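Local coordinates for protein vinylacetyl-CoA Delta-isomerase (Nitrosopumilus maritimus SCM1, PDB 6VJR) that probably interconverts 4-hydroxybutyryl-CoA and crotonyl-CoA and isomerises vinylacetyl-CoA, using FAD and a [4Fe-4S] cluster, at residues I322-I336 against V369-I383. Sequence-based numbering, arbitrary orientation.
Sequences IKDKIIEMTHLNETI and VTRFPYEISRLAQDI. With FAD (flavin-adenine dinucleotide), chain V.
Lys-325 and Asp-382 form a salt bridge across the two helices, right beside the FAD. Lys-325 NZ lies 2.7 Å from Asp-382 OD2. It meets that oxygen on its syn side, 29° out of the carboxylate plane. The lysine chain runs out straight and meets the aspartate side chain roughly at right angles. NZ also hydrogen-bonds His-321, just before 322-336. The other oxygen, Asp-382 OD1, accepts a bond of 2.8 Å from the adenosine ribose hydroxyl O3B of FAD. The lysine is thus a second-shell residue that probably steadies the FAD-binding carboxylate.

Next to this site the packing is interlocked. Ile-383 is a knob among Ile-322, Lys-325, Ile-326 and Met-329. Lys-325 lines this hole with its aliphatic base, CB lying 4.0 Å from Ile-383 CD1. Met-329 returns the fit among Ile-376, Leu-379, Ala-380 and Ile-383. Its chain bends at the last torsion (chi3 80°), which brings CE to 3.7 Å from Ile-376 CG2 and also against Ala-380 CB.

Along the middle, Glu-328 rests its CB on Leu-379 CD1, while its carboxylate makes a salt bridge to Arg-371 of a second subunit. The carboxylate of Glu-375 is gripped side-on by Arg-378 NE and NH2.

Toward the far end, Leu-332 CD2 sits almost exactly over the centre of the Phe-372 ring in a CH-pi contact, 3.8 Å from the centroid. Thr-335 CG2 meets the same ring at its edge, in plane. Leu-332 CD1 turns instead to Glu-375 CG. Ile-336 CD1 packs on Phe-372 CB.

The short segments' axes approach to 9.6 Å, 162° apart in direction. This is a nearly antiparallel knobs-into-holes helix pair in the helical C-terminal region of an enzyme related to the acyl-CoA dehydrogenases. One end helps form the adenosine ribose site of FAD, completed by residues of another subunit such as Arg-154.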
ATOM      1  N   ILE A 322     -13.415  -7.422 -11.422  1.00 12.21           N
ATOM      2  CA  ILE A 322     -12.485  -8.480 -11.799  1.00 13.41           C
ATOM      3  C   ILE A 322     -11.558  -7.953 -12.876  1.00 13.29           C
ATOM      4  O   ILE A 322     -10.332  -8.159 -12.797  1.00 13.09           O
ATOM      5  CB  ILE A 322     -13.233  -9.765 -12.199  1.00 14.49           C
ATOM      6  CG1 ILE A 322     -13.904 -10.362 -10.949  1.00 15.24           C
ATOM      7  CG2 ILE A 322     -12.291 -10.736 -12.925  1.00 15.15           C
ATOM      8  CD1 ILE A 322     -14.610 -11.685 -11.129  1.00 17.62           C
ATOM      9  N   LYS A 323     -12.097  -7.255 -13.875  1.00 13.93           N
ATOM     10  CA  LYS A 323     -11.208  -6.705 -14.896  1.00 14.72           C
ATOM     11  C   LYS A 323     -10.165  -5.780 -14.257  1.00 12.69           C
ATOM     12  O   LYS A 323      -8.984  -5.798 -14.622  1.00 13.37           O
ATOM     13  CB  LYS A 323     -12.035  -5.898 -15.893  1.00 17.49           C
ATOM     14  CG  LYS A 323     -12.919  -6.703 -16.822  1.00 21.49           C
ATOM     15  CD  LYS A 323     -13.610  -5.917 -17.931  1.00 26.02           C
ATOM     16  CE  LYS A 323     -14.490  -4.811 -17.505  1.00 32.35           C
ATOM     17  NZ  LYS A 323     -15.225  -4.294 -18.666  1.00 39.39           N
ATOM     18  N   ASP A 324     -10.592  -4.983 -13.265  1.00 12.54           N
ATOM     19  CA  ASP A 324      -9.688  -4.049 -12.638  1.00 13.01           C
ATOM     20  C   ASP A 324      -8.591  -4.763 -11.851  1.00 11.86           C
ATOM     21  O   ASP A 324      -7.454  -4.296 -11.862  1.00 12.13           O
ATOM     22  CB  ASP A 324     -10.437  -3.068 -11.790  1.00 14.41           C
ATOM     23  CG  ASP A 324      -9.617  -1.802 -11.586  1.00 19.55           C
ATOM     24  OD1 ASP A 324      -9.199  -1.190 -12.619  1.00 23.16           O
ATOM     25  OD2 ASP A 324      -9.419  -1.446 -10.415  1.00 28.44           O
ATOM     26  N   LYS A 325      -8.926  -5.888 -11.205  1.00 11.50           N
ATOM     27  CA  LYS A 325      -7.942  -6.677 -10.490  1.00 11.10           C
ATOM     28  C   LYS A 325      -6.934  -7.327 -11.426  1.00 10.87           C
ATOM     29  O   LYS A 325      -5.731  -7.368 -11.105  1.00 12.57           O
ATOM     30  CB  LYS A 325      -8.663  -7.655  -9.563  1.00 11.86           C
ATOM     31  CG  LYS A 325      -9.385  -6.975  -8.392  1.00 12.80           C
ATOM     32  CD  LYS A 325     -10.404  -7.882  -7.736  1.00 14.42           C
ATOM     33  CE  LYS A 325     -11.160  -7.040  -6.728  1.00 15.67           C
ATOM     34  NZ  LYS A 325     -12.292  -7.658  -6.083  1.00 16.69           N
ATOM     35  N   ILE A 326      -7.395  -7.797 -12.588  0.51 11.65           N
ATOM     36  CA  ILE A 326      -6.463  -8.381 -13.544  0.51 12.10           C
ATOM     37  C   ILE A 326      -5.533  -7.299 -14.107  0.51 11.82           C
ATOM     38  O   ILE A 326      -4.348  -7.544 -14.370  0.51 12.10           O
ATOM     39  CB  ILE A 326      -7.247  -9.156 -14.612  0.51 12.94           C
ATOM     40  CG1 ILE A 326      -7.963 -10.333 -13.991  0.51 14.63           C
ATOM     41  CG2 ILE A 326      -6.356  -9.602 -15.764  0.51 13.11           C
ATOM     42  CD1 ILE A 326      -8.936 -11.013 -14.920  0.51 16.02           C
ATOM     43  N   ILE A 327      -6.065  -6.108 -14.342  1.00 11.21           N
ATOM     44  CA  ILE A 327      -5.203  -4.979 -14.705  1.00 10.95           C
ATOM     45  C   ILE A 327      -4.160  -4.711 -13.621  1.00 10.43           C
ATOM     46  O   ILE A 327      -2.977  -4.494 -13.899  1.00 11.45           O
ATOM     47  CB  ILE A 327      -6.016  -3.739 -15.074  1.00 11.95           C
ATOM     48  CG1 ILE A 327      -6.875  -3.937 -16.323  1.00 12.93           C
ATOM     49  CG2 ILE A 327      -5.115  -2.525 -15.180  1.00 13.35           C
ATOM     50  CD1 ILE A 327      -7.989  -2.913 -16.502  1.00 14.97           C
ATOM     51  N   GLU A 328      -4.570  -4.721 -12.361  1.00 10.98           N
ATOM     52  CA  GLU A 328      -3.613  -4.461 -11.298  1.00 11.66           C
ATOM     53  C   GLU A 328      -2.493  -5.503 -11.301  1.00 11.58           C
ATOM     54  O   GLU A 328      -1.328  -5.201 -11.090  1.00 11.42           O
ATOM     55  CB  GLU A 328      -4.274  -4.421  -9.932  1.00 11.99           C
ATOM     56  CG  GLU A 328      -3.374  -3.857  -8.830  1.00 12.95           C
ATOM     57  CD  GLU A 328      -2.944  -2.394  -8.996  1.00 14.20           C
ATOM     58  OE1 GLU A 328      -3.671  -1.624  -9.686  1.00 16.16           O
ATOM     59  OE2 GLU A 328      -1.872  -1.984  -8.468  1.00 17.29           O
ATOM     60  N   MET A 329      -2.884  -6.771 -11.388  1.00 12.01           N
ATOM     61  CA  MET A 329      -1.922  -7.859 -11.368  1.00 11.34           C
ATOM     62  C   MET A 329      -0.922  -7.579 -12.502  1.00 10.67           C
ATOM     63  O   MET A 329       0.279  -7.751 -12.345  1.00 11.17           O
ATOM     64  CB  MET A 329      -2.651  -9.198 -11.555  1.00 11.76           C
ATOM     65  CG  MET A 329      -3.575  -9.597 -10.399  1.00 13.12           C
ATOM     66  SD  MET A 329      -4.716 -10.938 -10.800  1.00 16.18           S
ATOM     67  CE  MET A 329      -3.679 -12.394 -10.628  1.00 16.85           C
ATOM     68  N   THR A 330      -1.463  -7.233 -13.664  1.00 11.03           N
ATOM     69  CA  THR A 330      -0.621  -7.026 -14.842  1.00 10.89           C
ATOM     70  C   THR A 330       0.361  -5.866 -14.624  1.00 10.43           C
ATOM     71  O   THR A 330       1.572  -5.981 -14.910  1.00 11.69           O
ATOM     72  CB  THR A 330      -1.499  -6.743 -16.076  1.00 11.98           C
ATOM     73  OG1 THR A 330      -2.303  -7.888 -16.367  1.00 14.08           O
ATOM     74  CG2 THR A 330      -0.668  -6.430 -17.284  1.00 12.99           C
ATOM     75  N   HIS A 331      -0.145  -4.766 -14.061  1.00 10.60           N
ATOM     76  CA  HIS A 331       0.653  -3.578 -13.787  1.00 10.67           C
ATOM     77  C   HIS A 331       1.803  -3.884 -12.814  1.00 10.58           C
ATOM     78  O   HIS A 331       2.966  -3.558 -13.054  1.00 11.44           O
ATOM     79  CB  HIS A 331      -0.241  -2.490 -13.169  1.00 11.41           C
ATOM     80  CG  HIS A 331       0.571  -1.351 -12.673  1.00 13.28           C
ATOM     81  ND1 HIS A 331       1.260  -0.473 -13.476  1.00 12.85           N
ATOM     82  CD2 HIS A 331       0.813  -0.981 -11.443  1.00 14.75           C
ATOM     83  CE1 HIS A 331       1.980   0.341 -12.711  1.00 15.22           C
ATOM     84  NE2 HIS A 331       1.676   0.081 -11.444  1.00 14.78           N
ATOM     85  N   LEU A 332       1.501  -4.573 -11.720  1.00 10.87           N
ATOM     86  CA  LEU A 332       2.554  -4.922 -10.749  1.00 11.50           C
ATOM     87  C   LEU A 332       3.606  -5.853 -11.370  1.00 10.71           C
ATOM     88  O   LEU A 332       4.816  -5.724 -11.174  1.00 12.48           O
ATOM     89  CB  LEU A 332       1.887  -5.564  -9.539  1.00 11.97           C
ATOM     90  CG  LEU A 332       0.934  -4.684  -8.730  1.00 12.51           C
ATOM     91  CD1 LEU A 332       0.334  -5.466  -7.583  1.00 14.20           C
ATOM     92  CD2 LEU A 332       1.674  -3.462  -8.182  1.00 12.86           C
ATOM     93  N   ASN A 333       3.115  -6.818 -12.129  1.00 10.89           N
ATOM     94  CA  ASN A 333       3.980  -7.783 -12.805  1.00 10.94           C
ATOM     95  C   ASN A 333       4.920  -7.086 -13.796  1.00 11.79           C
ATOM     96  O   ASN A 333       6.128  -7.326 -13.802  1.00 12.07           O
ATOM     97  CB  ASN A 333       3.128  -8.858 -13.485  1.00 12.42           C
ATOM     98  CG  ASN A 333       3.906 -10.102 -13.838  1.00 13.00           C
ATOM     99  OD1 ASN A 333       4.631 -10.653 -13.002  1.00 13.51           O
ATOM    100  ND2 ASN A 333       3.713 -10.584 -15.057  1.00 13.28           N
ATOM    101  N   GLU A 334       4.384  -6.147 -14.570  1.00 11.48           N
ATOM    102  CA  GLU A 334       5.209  -5.446 -15.544  1.00 11.94           C
ATOM    103  C   GLU A 334       6.177  -4.470 -14.900  1.00 11.47           C
ATOM    104  O   GLU A 334       7.227  -4.157 -15.448  1.00 13.26           O
ATOM    105  CB  GLU A 334       4.386  -4.746 -16.605  1.00 12.82           C
ATOM    106  CG  GLU A 334       3.531  -5.709 -17.414  1.00 14.41           C
ATOM    107  CD  GLU A 334       4.237  -6.792 -18.211  1.00 16.33           C
ATOM    108  OE1 GLU A 334       5.462  -6.685 -18.492  1.00 16.35           O
ATOM    109  OE2 GLU A 334       3.491  -7.717 -18.620  1.00 16.26           O
ATOM    110  N   THR A 335       5.832  -3.973 -13.714  1.00 10.89           N
ATOM    111  CA  THR A 335       6.719  -3.091 -12.967  1.00 11.37           C
ATOM    112  C   THR A 335       8.025  -3.852 -12.650  1.00 11.67           C
ATOM    113  O   THR A 335       9.125  -3.320 -12.736  1.00 14.14           O
ATOM    114  CB  THR A 335       6.005  -2.574 -11.699  1.00 11.58           C
ATOM    115  OG1 THR A 335       4.937  -1.711 -12.078  1.00 12.43           O
ATOM    116  CG2 THR A 335       6.929  -1.682 -10.883  1.00 12.15           C
ATOM    117  N   ILE A 336       7.908  -5.111 -12.207  1.00 11.90           N
ATOM    118  CA  ILE A 336       9.068  -5.947 -11.939  1.00 12.07           C
ATOM    119  C   ILE A 336       9.850  -6.143 -13.230  1.00 11.46           C
ATOM    120  O   ILE A 336      11.100  -5.995 -13.258  1.00 13.02           O
ATOM    121  CB  ILE A 336       8.651  -7.292 -11.316  1.00 13.57           C
ATOM    122  CG1 ILE A 336       8.035  -7.059  -9.957  1.00 14.26           C
ATOM    123  CG2 ILE A 336       9.845  -8.237 -11.266  1.00 14.17           C
ATOM    124  CD1 ILE A 336       7.209  -8.233  -9.485  1.00 16.36           C
ATOM    125  N   VAL A 369      10.017  -7.403  -6.245  0.60 10.60           N
ATOM    126  CA  VAL A 369       9.742  -8.841  -6.205  0.60 11.11           C
ATOM    127  C   VAL A 369       9.370  -9.313  -4.792  0.60 10.80           C
ATOM    128  O   VAL A 369       8.562 -10.234  -4.641  0.60 11.07           O
ATOM    129  CB  VAL A 369      10.926  -9.620  -6.811  0.60 11.77           C
ATOM    130  CG1 VAL A 369      10.918 -11.108  -6.513  0.60 11.43           C
ATOM    131  CG2 VAL A 369      10.972  -9.381  -8.305  0.60 12.56           C
ATOM    132  N   THR A 370       9.952  -8.700  -3.744  1.00 11.00           N
ATOM    133  CA  THR A 370       9.671  -9.108  -2.354  1.00 10.62           C
ATOM    134  C   THR A 370       8.244  -8.751  -1.931  1.00 10.83           C
ATOM    135  O   THR A 370       7.779  -9.266  -0.895  1.00 11.55           O
ATOM    136  CB  THR A 370      10.680  -8.587  -1.317  1.00 10.45           C
ATOM    137  OG1 THR A 370      10.443  -7.193  -1.085  1.00 11.93           O
ATOM    138  CG2 THR A 370      12.131  -8.894  -1.703  1.00 10.84           C
ATOM    139  N   ARG A 371       7.599  -7.863  -2.701  1.00 10.88           N
ATOM    140  CA  ARG A 371       6.279  -7.322  -2.373  1.00 10.34           C
ATOM    141  C   ARG A 371       5.184  -7.857  -3.305  1.00 11.86           C
ATOM    142  O   ARG A 371       4.155  -8.358  -2.860  1.00 13.03           O
ATOM    143  CB  ARG A 371       6.362  -5.789  -2.453  1.00 11.20           C
ATOM    144  CG  ARG A 371       7.258  -5.171  -1.393  1.00 11.93           C
ATOM    145  CD  ARG A 371       7.477  -3.686  -1.603  1.00 14.36           C
ATOM    146  NE  ARG A 371       8.173  -3.091  -0.464  1.00 15.96           N
ATOM    147  CZ  ARG A 371       8.529  -1.820  -0.356  1.00 16.07           C
ATOM    148  NH1 ARG A 371       8.294  -0.974  -1.317  1.00 17.62           N
ATOM    149  NH2 ARG A 371       9.114  -1.376   0.740  1.00 17.60           N
ATOM    150  N   PHE A 372       5.373  -7.663  -4.601  1.00 10.58           N
ATOM    151  CA  PHE A 372       4.248  -7.731  -5.530  1.00 11.14           C
ATOM    152  C   PHE A 372       3.699  -9.150  -5.716  1.00 11.15           C
ATOM    153  O   PHE A 372       2.473  -9.300  -5.888  1.00 10.96           O
ATOM    154  CB  PHE A 372       4.532  -7.081  -6.877  1.00 11.63           C
ATOM    155  CG  PHE A 372       4.820  -5.602  -6.799  1.00 11.99           C
ATOM    156  CD1 PHE A 372       4.495  -4.832  -5.666  1.00 12.86           C
ATOM    157  CD2 PHE A 372       5.405  -4.946  -7.886  1.00 13.16           C
ATOM    158  CE1 PHE A 372       4.789  -3.476  -5.635  1.00 14.04           C
ATOM    159  CE2 PHE A 372       5.655  -3.590  -7.839  1.00 14.40           C
ATOM    160  CZ  PHE A 372       5.351  -2.861  -6.699  1.00 14.07           C
ATOM    161  N   PRO A 373       4.519 -10.235  -5.783  1.00 11.14           N
ATOM    162  CA  PRO A 373       3.945 -11.580  -5.920  1.00 12.06           C
ATOM    163  C   PRO A 373       2.878 -11.854  -4.861  1.00 10.63           C
ATOM    164  O   PRO A 373       1.911 -12.568  -5.135  1.00 11.03           O
ATOM    165  CB  PRO A 373       5.154 -12.520  -5.869  1.00 13.45           C
ATOM    166  CG  PRO A 373       6.252 -11.627  -6.444  1.00 12.67           C
ATOM    167  CD  PRO A 373       5.998 -10.274  -5.800  1.00 11.97           C
ATOM    168  N   TYR A 374       3.118 -11.345  -3.646  1.00 10.82           N
ATOM    169  CA  TYR A 374       2.166 -11.543  -2.564  1.00 10.75           C
ATOM    170  C   TYR A 374       0.820 -10.909  -2.882  1.00 11.60           C
ATOM    171  O   TYR A 374      -0.223 -11.467  -2.555  1.00 13.17           O
ATOM    172  CB  TYR A 374       2.772 -11.081  -1.260  1.00 10.95           C
ATOM    173  CG  TYR A 374       3.878 -11.972  -0.708  1.00 11.18           C
ATOM    174  CD1 TYR A 374       5.198 -11.807  -1.112  1.00 11.75           C
ATOM    175  CD2 TYR A 374       3.620 -12.988   0.193  1.00 11.35           C
ATOM    176  CE1 TYR A 374       6.216 -12.600  -0.614  1.00 12.72           C
ATOM    177  CE2 TYR A 374       4.616 -13.781   0.720  1.00 11.20           C
ATOM    178  CZ  TYR A 374       5.921 -13.627   0.258  1.00 11.22           C
ATOM    179  OH  TYR A 374       6.960 -14.336   0.773  1.00 13.15           O
ATOM    180  N   GLU A 375       0.836  -9.755  -3.531  1.00 11.12           N
ATOM    181  CA  GLU A 375      -0.399  -9.082  -3.897  1.00 11.43           C
ATOM    182  C   GLU A 375      -1.075  -9.754  -5.096  1.00  9.82           C
ATOM    183  O   GLU A 375      -2.313  -9.893  -5.200  1.00 11.49           O
ATOM    184  CB  GLU A 375      -0.108  -7.622  -4.156  1.00 13.20           C
ATOM    185  CG  GLU A 375      -1.379  -6.807  -4.472  1.00 13.88           C
ATOM    186  CD  GLU A 375      -2.512  -6.732  -3.456  1.00 16.86           C
ATOM    187  OE1 GLU A 375      -2.341  -7.271  -2.357  1.00 17.57           O
ATOM    188  OE2 GLU A 375      -3.607  -6.191  -3.781  1.00 18.04           O
ATOM    189  N   ILE A 376      -0.265 -10.161  -6.096  1.00 10.71           N
ATOM    190  CA  ILE A 376      -0.826 -10.854  -7.243  1.00 11.19           C
ATOM    191  C   ILE A 376      -1.527 -12.128  -6.773  1.00 10.08           C
ATOM    192  O   ILE A 376      -2.633 -12.484  -7.245  1.00 12.27           O
ATOM    193  CB  ILE A 376       0.305 -11.083  -8.272  1.00 11.71           C
ATOM    194  CG1 ILE A 376       0.860  -9.751  -8.846  1.00 12.51           C
ATOM    195  CG2 ILE A 376      -0.172 -11.969  -9.407  1.00 12.82           C
ATOM    196  CD1 ILE A 376       2.130  -9.888  -9.651  1.00 13.67           C
ATOM    197  N   SER A 377      -0.912 -12.830  -5.825  0.57 10.09           N
ATOM    198  CA  SER A 377      -1.504 -14.037  -5.285  0.57 10.21           C
ATOM    199  C   SER A 377      -2.807 -13.751  -4.545  0.57 10.42           C
ATOM    200  O   SER A 377      -3.776 -14.499  -4.692  0.57 11.67           O
ATOM    201  CB  SER A 377      -0.521 -14.718  -4.377  0.57 11.28           C
ATOM    202  OG  SER A 377       0.568 -15.194  -5.136  0.57 12.29           O
ATOM    203  N   ARG A 378      -2.825 -12.693  -3.743  1.00 10.80           N
ATOM    204  CA  ARG A 378      -4.035 -12.313  -3.014  1.00 10.67           C
ATOM    205  C   ARG A 378      -5.183 -12.064  -3.985  1.00 10.00           C
ATOM    206  O   ARG A 378      -6.293 -12.560  -3.815  1.00 11.63           O
ATOM    207  CB  ARG A 378      -3.777 -11.091  -2.144  1.00  9.93           C
ATOM    208  CG  ARG A 378      -4.906 -10.768  -1.183  1.00 10.48           C
ATOM    209  CD  ARG A 378      -4.563  -9.564  -0.330  1.00 12.22           C
ATOM    210  NE  ARG A 378      -4.671  -8.299  -1.031  1.00 12.45           N
ATOM    211  CZ  ARG A 378      -5.793  -7.644  -1.258  1.00 13.16           C
ATOM    212  NH1 ARG A 378      -6.928  -7.971  -0.628  1.00 14.00           N
ATOM    213  NH2 ARG A 378      -5.742  -6.582  -2.024  1.00 15.08           N
ATOM    214  N   LEU A 379      -4.911 -11.305  -5.049  1.00 10.62           N
ATOM    215  CA  LEU A 379      -5.931 -10.964  -6.026  1.00 11.18           C
ATOM    216  C   LEU A 379      -6.432 -12.203  -6.765  1.00 11.21           C
ATOM    217  O   LEU A 379      -7.615 -12.306  -7.080  1.00 12.04           O
ATOM    218  CB  LEU A 379      -5.451  -9.885  -6.985  1.00 11.59           C
ATOM    219  CG  LEU A 379      -5.144  -8.536  -6.342  1.00 13.11           C
ATOM    220  CD1 LEU A 379      -4.555  -7.594  -7.345  1.00 14.99           C
ATOM    221  CD2 LEU A 379      -6.386  -7.923  -5.677  1.00 15.99           C
ATOM    222  N   ALA A 380      -5.511 -13.096  -7.131  1.00 11.33           N
ATOM    223  CA  ALA A 380      -5.907 -14.373  -7.734  1.00 11.72           C
ATOM    224  C   ALA A 380      -6.881 -15.160  -6.855  1.00 12.34           C
ATOM    225  O   ALA A 380      -7.860 -15.738  -7.343  1.00 12.45           O
ATOM    226  CB  ALA A 380      -4.682 -15.194  -8.132  1.00 12.86           C
ATOM    227  N   GLN A 381      -6.623 -15.175  -5.554  0.57 11.63           N
ATOM    228  CA  GLN A 381      -7.498 -15.906  -4.650  0.57 12.43           C
ATOM    229  C   GLN A 381      -8.856 -15.223  -4.556  0.57 12.56           C
ATOM    230  O   GLN A 381      -9.870 -15.900  -4.474  0.57 13.11           O
ATOM    231  CB  GLN A 381      -6.877 -16.038  -3.268  0.57 12.53           C
ATOM    232  CG  GLN A 381      -5.634 -16.905  -3.268  0.57 12.18           C
ATOM    233  CD  GLN A 381      -5.250 -17.346  -1.874  0.57 12.43           C
ATOM    234  OE1 GLN A 381      -5.859 -16.936  -0.869  0.57 12.31           O
ATOM    235  NE2 GLN A 381      -4.275 -18.240  -1.810  0.57 12.78           N
ATOM    236  N   ASP A 382      -8.881 -13.892  -4.558  1.00 12.26           N
ATOM    237  CA  ASP A 382     -10.167 -13.159  -4.590  1.00 11.58           C
ATOM    238  C   ASP A 382     -10.992 -13.594  -5.809  1.00 12.15           C
ATOM    239  O   ASP A 382     -12.171 -13.996  -5.740  1.00 13.73           O
ATOM    240  CB  ASP A 382      -9.895 -11.668  -4.633  1.00 12.06           C
ATOM    241  CG  ASP A 382     -11.101 -10.730  -4.690  1.00 13.24           C
ATOM    242  OD1 ASP A 382     -12.284 -11.220  -4.749  1.00 14.78           O
ATOM    243  OD2 ASP A 382     -10.871  -9.496  -4.678  1.00 14.80           O
ATOM    244  N   ILE A 383     -10.353 -13.549  -6.989  1.00 10.79           N
ATOM    245  CA  ILE A 383     -11.065 -13.866  -8.225  1.00 12.28           C
ATOM    246  C   ILE A 383     -11.537 -15.321  -8.234  1.00 11.52           C
ATOM    247  O   ILE A 383     -12.583 -15.632  -8.787  1.00 13.44           O
ATOM    248  CB  ILE A 383     -10.177 -13.522  -9.434  1.00 12.00           C
ATOM    249  CG1 ILE A 383      -9.905 -12.010  -9.490  1.00 13.15           C
ATOM    250  CG2 ILE A 383     -10.808 -14.044 -10.712  1.00 12.77           C
ATOM    251  CD1 ILE A 383      -8.824 -11.574 -10.414  1.00 13.19           C
TER
HETATM  252  PA  FAD V 603     -17.485 -16.530  -5.926  1.00 13.73           P
HETATM  253  O1A FAD V 603     -18.815 -15.948  -5.638  1.00 14.59           O
HETATM  254  O2A FAD V 603     -17.334 -17.453  -7.085  1.00 14.44           O
HETATM  255  O5B FAD V 603     -16.487 -15.301  -5.997  1.00 13.10           O
HETATM  256  C5B FAD V 603     -15.341 -15.343  -6.884  1.00 12.57           C
HETATM  257  C4B FAD V 603     -15.079 -13.957  -7.423  1.00 12.81           C
HETATM  258  O4B FAD V 603     -16.155 -13.625  -8.328  1.00 13.42           O
HETATM  259  C3B FAD V 603     -15.048 -12.820  -6.369  1.00 12.63           C
HETATM  260  O3B FAD V 603     -14.117 -11.807  -6.758  1.00 12.85           O
HETATM  261  C2B FAD V 603     -16.499 -12.268  -6.402  1.00 13.51           C
HETATM  262  O2B FAD V 603     -16.668 -10.924  -5.992  1.00 13.59           O
HETATM  263  C1B FAD V 603     -16.821 -12.438  -7.883  1.00 14.14           C
HETATM  264  N9A FAD V 603     -18.239 -12.530  -8.193  1.00 14.11           N
HETATM  265  C8A FAD V 603     -19.091 -13.568  -7.925  1.00 14.92           C
HETATM  266  N7A FAD V 603     -20.321 -13.358  -8.340  1.00 15.74           N
HETATM  267  C5A FAD V 603     -20.286 -12.106  -8.913  1.00 14.39           C
HETATM  268  C6A FAD V 603     -21.277 -11.339  -9.557  1.00 16.27           C
HETATM  269  N6A FAD V 603     -22.523 -11.763  -9.730  1.00 19.68           N
HETATM  270  N1A FAD V 603     -20.930 -10.105 -10.005  1.00 17.12           N
HETATM  271  C2A FAD V 603     -19.656  -9.726  -9.829  1.00 17.01           C
HETATM  272  N3A FAD V 603     -18.643 -10.359  -9.239  1.00 15.96           N
HETATM  273  C4A FAD V 603     -19.005 -11.579  -8.833  1.00 14.96           C
HETATM  274  N1  FAD V 603     -20.238 -20.183   3.818  1.00 15.02           N
HETATM  275  C2  FAD V 603     -21.196 -20.686   4.656  1.00 14.20           C
HETATM  276  O2  FAD V 603     -22.401 -20.616   4.416  1.00 16.57           O
HETATM  277  N3  FAD V 603     -20.816 -21.318   5.820  1.00 15.69           N
HETATM  278  C4  FAD V 603     -19.549 -21.482   6.311  1.00 14.90           C
HETATM  279  O4  FAD V 603     -19.330 -22.137   7.336  1.00 15.79           O
HETATM  280  C4X FAD V 603     -18.548 -21.037   5.397  1.00 14.69           C
HETATM  281  N5  FAD V 603     -17.263 -21.213   5.744  1.00 16.08           N
HETATM  282  C5X FAD V 603     -16.299 -20.958   4.790  1.00 14.50           C
HETATM  283  C6  FAD V 603     -14.964 -21.313   5.013  1.00 14.56           C
HETATM  284  C7  FAD V 603     -13.983 -21.128   4.037  1.00 13.79           C
HETATM  285  C7M FAD V 603     -12.573 -21.612   4.263  1.00 15.31           C
HETATM  286  C8  FAD V 603     -14.274 -20.351   2.913  1.00 13.95           C
HETATM  287  C8M FAD V 603     -13.249 -20.107   1.843  1.00 14.26           C
HETATM  288  C9  FAD V 603     -15.587 -19.998   2.671  1.00 14.02           C
HETATM  289  C9A FAD V 603     -16.613 -20.280   3.601  1.00 13.99           C
HETATM  290  N10 FAD V 603     -17.951 -19.957   3.358  1.00 15.13           N
HETATM  291  C10 FAD V 603     -18.974 -20.403   4.178  1.00 14.30           C
HETATM  292  C1' FAD V 603     -18.307 -19.500   2.006  1.00 15.45           C
HETATM  293  C2' FAD V 603     -18.055 -18.043   1.667  1.00 13.18           C
HETATM  294  O2' FAD V 603     -19.141 -17.289   2.192  1.00 15.44           O
HETATM  295  C3' FAD V 603     -17.962 -17.898   0.159  1.00 13.64           C
HETATM  296  O3' FAD V 603     -16.703 -18.444  -0.195  1.00 13.54           O
HETATM  297  C4' FAD V 603     -18.147 -16.458  -0.338  1.00 12.97           C
HETATM  298  O4' FAD V 603     -19.482 -15.984  -0.207  1.00 16.12           O
HETATM  299  C5' FAD V 603     -17.690 -16.290  -1.769  1.00 12.87           C
HETATM  300  O5' FAD V 603     -18.519 -17.159  -2.595  1.00 13.50           O
HETATM  301  P   FAD V 603     -17.796 -18.169  -3.599  1.00 13.89           P
HETATM  302  O1P FAD V 603     -16.834 -18.991  -2.883  1.00 13.27           O
HETATM  303  O2P FAD V 603     -18.881 -18.833  -4.355  1.00 14.13           O
HETATM  304  O3P FAD V 603     -16.957 -17.289  -4.601  1.00 14.51           O